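Local atomic coordinates of adenylate kinase (PDB entry 3UMF), a protein that catalyses the reversible transfer of a phosphoryl group between adenine nucleotides, interconverting ATP and AMP with two molecules of ADP. Residues A[139-142]-A[143-147]. Residues are numbered along the deposited sequence; the frame is centred on the assembly and turned at random.
Sequences FDVS and EEVMR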
ATOM      1  N   PHE A 139      -4.103   8.384  -0.810  1.00 22.96           N
ATOM      2  CA  PHE A 139      -5.459   8.726  -0.386  1.00 27.20           C
ATOM      3  C   PHE A 139      -5.392   9.632   0.837  1.00 32.79           C
ATOM      4  O   PHE A 139      -5.305   9.159   1.973  1.00 34.76           O
ATOM      5  CB  PHE A 139      -6.271   7.465  -0.075  1.00 25.82           C
ATOM      6  CG  PHE A 139      -6.644   6.668  -1.296  1.00 29.52           C
ATOM      7  CD1 PHE A 139      -7.625   7.121  -2.161  1.00 28.68           C
ATOM      8  CD2 PHE A 139      -6.017   5.461  -1.577  1.00 24.30           C
ATOM      9  CE1 PHE A 139      -7.973   6.391  -3.285  1.00 29.13           C
ATOM     10  CE2 PHE A 139      -6.363   4.726  -2.700  1.00 27.64           C
ATOM     11  CZ  PHE A 139      -7.341   5.194  -3.555  1.00 28.35           C
ATOM     12  N   ASP A 140      -5.448  10.937   0.591  1.00 30.44           N
ATOM     13  CA  ASP A 140      -5.156  11.934   1.610  1.00 30.74           C
ATOM     14  C   ASP A 140      -6.409  12.452   2.307  1.00 32.27           C
ATOM     15  O   ASP A 140      -7.373  12.851   1.654  1.00 30.07           O
ATOM     16  CB  ASP A 140      -4.399  13.105   0.976  1.00 36.33           C
ATOM     17  CG  ASP A 140      -4.014  14.171   1.985  1.00 43.77           C
ATOM     18  OD1 ASP A 140      -3.466  13.817   3.053  1.00 39.64           O
ATOM     19  OD2 ASP A 140      -4.259  15.365   1.711  1.00 44.90           O
ATOM     20  N   VAL A 141      -6.388  12.439   3.637  1.00 29.33           N
ATOM     21  CA  VAL A 141      -7.434  13.085   4.425  1.00 29.47           C
ATOM     22  C   VAL A 141      -6.811  13.920   5.539  1.00 26.07           C
ATOM     23  O   VAL A 141      -5.751  13.580   6.062  1.00 26.43           O
ATOM     24  CB  VAL A 141      -8.422  12.064   5.042  1.00 31.41           C
ATOM     25  CG1 VAL A 141      -9.255  11.402   3.956  1.00 35.04           C
ATOM     26  CG2 VAL A 141      -7.680  11.020   5.871  1.00 30.49           C
ATOM     27  N   SER A 142      -7.469  15.018   5.892  1.00 25.02           N
ATOM     28  CA  SER A 142      -7.026  15.858   6.998  1.00 21.45           C
ATOM     29  C   SER A 142      -7.401  15.193   8.314  1.00 24.00           C
ATOM     30  O   SER A 142      -8.208  14.262   8.334  1.00 23.07           O
ATOM     31  CB  SER A 142      -7.679  17.236   6.912  1.00 26.04           C
ATOM     32  OG  SER A 142      -9.072  17.136   7.146  1.00 28.22           O
ATOM     33  N   GLU A 143      -6.816  15.660   9.412  1.00 26.80           N
ATOM     34  CA  GLU A 143      -7.146  15.115  10.724  1.00 32.78           C
ATOM     35  C   GLU A 143      -8.618  15.366  11.037  1.00 26.15           C
ATOM     36  O   GLU A 143      -9.288  14.522  11.630  1.00 27.35           O
ATOM     37  CB  GLU A 143      -6.253  15.727  11.806  1.00 32.82           C
ATOM     38  CG  GLU A 143      -6.396  15.078  13.172  1.00 33.17           C
ATOM     39  CD  GLU A 143      -5.427  15.642  14.190  1.00 38.16           C
ATOM     40  OE1 GLU A 143      -4.206  15.641  13.919  1.00 33.85           O
ATOM     41  OE2 GLU A 143      -5.882  16.094  15.264  1.00 37.17           O
ATOM     42  N   GLU A 144      -9.111  16.526  10.608  1.00 26.86           N
ATOM     43  CA  GLU A 144     -10.502  16.927  10.807  1.00 34.85           C
ATOM     44  C   GLU A 144     -11.483  15.978  10.113  1.00 32.23           C
ATOM     45  O   GLU A 144     -12.519  15.616  10.675  1.00 32.97           O
ATOM     46  CB  GLU A 144     -10.718  18.355  10.291  1.00 44.01           C
ATOM     47  CG  GLU A 144      -9.715  19.385  10.815  1.00 56.18           C
ATOM     48  CD  GLU A 144      -8.509  19.574   9.902  1.00 58.36           C
ATOM     49  OE1 GLU A 144      -8.548  20.480   9.039  1.00 64.09           O
ATOM     50  OE2 GLU A 144      -7.516  18.826  10.050  1.00 39.39           O
ATOM     51  N   VAL A 145     -11.157  15.591   8.882  1.00 26.17           N
ATOM     52  CA  VAL A 145     -11.973  14.641   8.128  1.00 26.05           C
ATOM     53  C   VAL A 145     -11.971  13.260   8.786  1.00 27.40           C
ATOM     54  O   VAL A 145     -13.017  12.626   8.914  1.00 26.90           O
ATOM     55  CB  VAL A 145     -11.494  14.528   6.664  1.00 32.23           C
ATOM     56  CG1 VAL A 145     -12.050  13.277   6.004  1.00 34.58           C
ATOM     57  CG2 VAL A 145     -11.890  15.777   5.879  1.00 31.88           C
ATOM     58  N   MET A 146     -10.794  12.797   9.198  1.00 23.27           N
ATOM     59  CA  MET A 146     -10.676  11.526   9.908  1.00 24.60           C
ATOM     60  C   MET A 146     -11.541  11.497  11.170  1.00 23.62           C
ATOM     61  O   MET A 146     -12.250  10.521  11.419  1.00 28.67           O
ATOM     62  CB  MET A 146      -9.210  11.237  10.251  1.00 23.86           C
ATOM     63  CG  MET A 146      -8.969   9.978  11.082  1.00 30.91           C
ATOM     64  SD  MET A 146      -9.189  10.193  12.866  1.00 29.89           S
ATOM     65  CE  MET A 146      -7.901  11.379  13.264  1.00 26.67           C
ATOM     66  N   ARG A 147     -11.473  12.565  11.964  1.00 22.31           N
ATOM     67  CA  ARG A 147     -12.259  12.678  13.196  1.00 23.24           C
ATOM     68  C   ARG A 147     -13.764  12.619  12.934  1.00 28.99           C
ATOM     69  O   ARG A 147     -14.504  11.944  13.653  1.00 29.32           O
ATOM     70  CB  ARG A 147     -11.932  13.994  13.923  1.00 25.81           C
ATOM     71  CG  ARG A 147     -10.534  14.087  14.534  1.00 29.69           C
ATOM     72  CD  ARG A 147     -10.324  15.464  15.163  1.00 41.85           C
ATOM     73  NE  ARG A 147      -9.004  15.629  15.770  1.00 42.64           N
ATOM     74  CZ  ARG A 147      -8.755  15.490  17.068  1.00 43.75           C
ATOM     75  NH1 ARG A 147      -9.737  15.178  17.902  1.00 48.12           N
ATOM     76  NH2 ARG A 147      -7.525  15.662  17.535  1.00 40.27           N
TER
HETATM   77  O   HOH W   1     -10.658  19.515   6.949  1.00 50.37           O
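Ser142 caps the N-terminus of helix 143-150 in a local contact at the protein surface, where the chain leaves parallel strand 135-140 and enters the helix. The serine hydroxyl sits between its own backbone N and carbonyl carbon (chi1 68°), which turns OG toward the first turn of the helix, where it accepts from Val145 N at 3.1 Å, with an N-H...O angle of 160°. Ser142 O starts the helical bonding, accepting from Met146 N at 3.1 Å in a nearly straight bond. The methyl Val145 CG2 packs against the capping oxygen Ser142 OG at 3.4 Å, while Val145 CG1 meets Val141 CG1 at 3.9 Å, the two valine side chains crossing at about a right angle. Glu144 bends at chi2 (93°), bringing its OE2 alongside Ser142 CB at 3.5 Å; a water hydrogen-bonded to Ser142 OG donates a weak bond to Glu144 OE1. Along the first turn, Arg147 donates from both NE and NH2 to the single oxygen Glu143 OE2, a salt bridge in the guanidinium plane, with NH2 at 2.8 Å. Glu143 OE1 forms a second salt bridge, to Arg172 of helix 161-177, linking the two helices. The whole is a serine N-cap flanked by the Val141-Val145 apolar contact, at a strand-to-helix junction of the Rossmann-like adenylate kinase core.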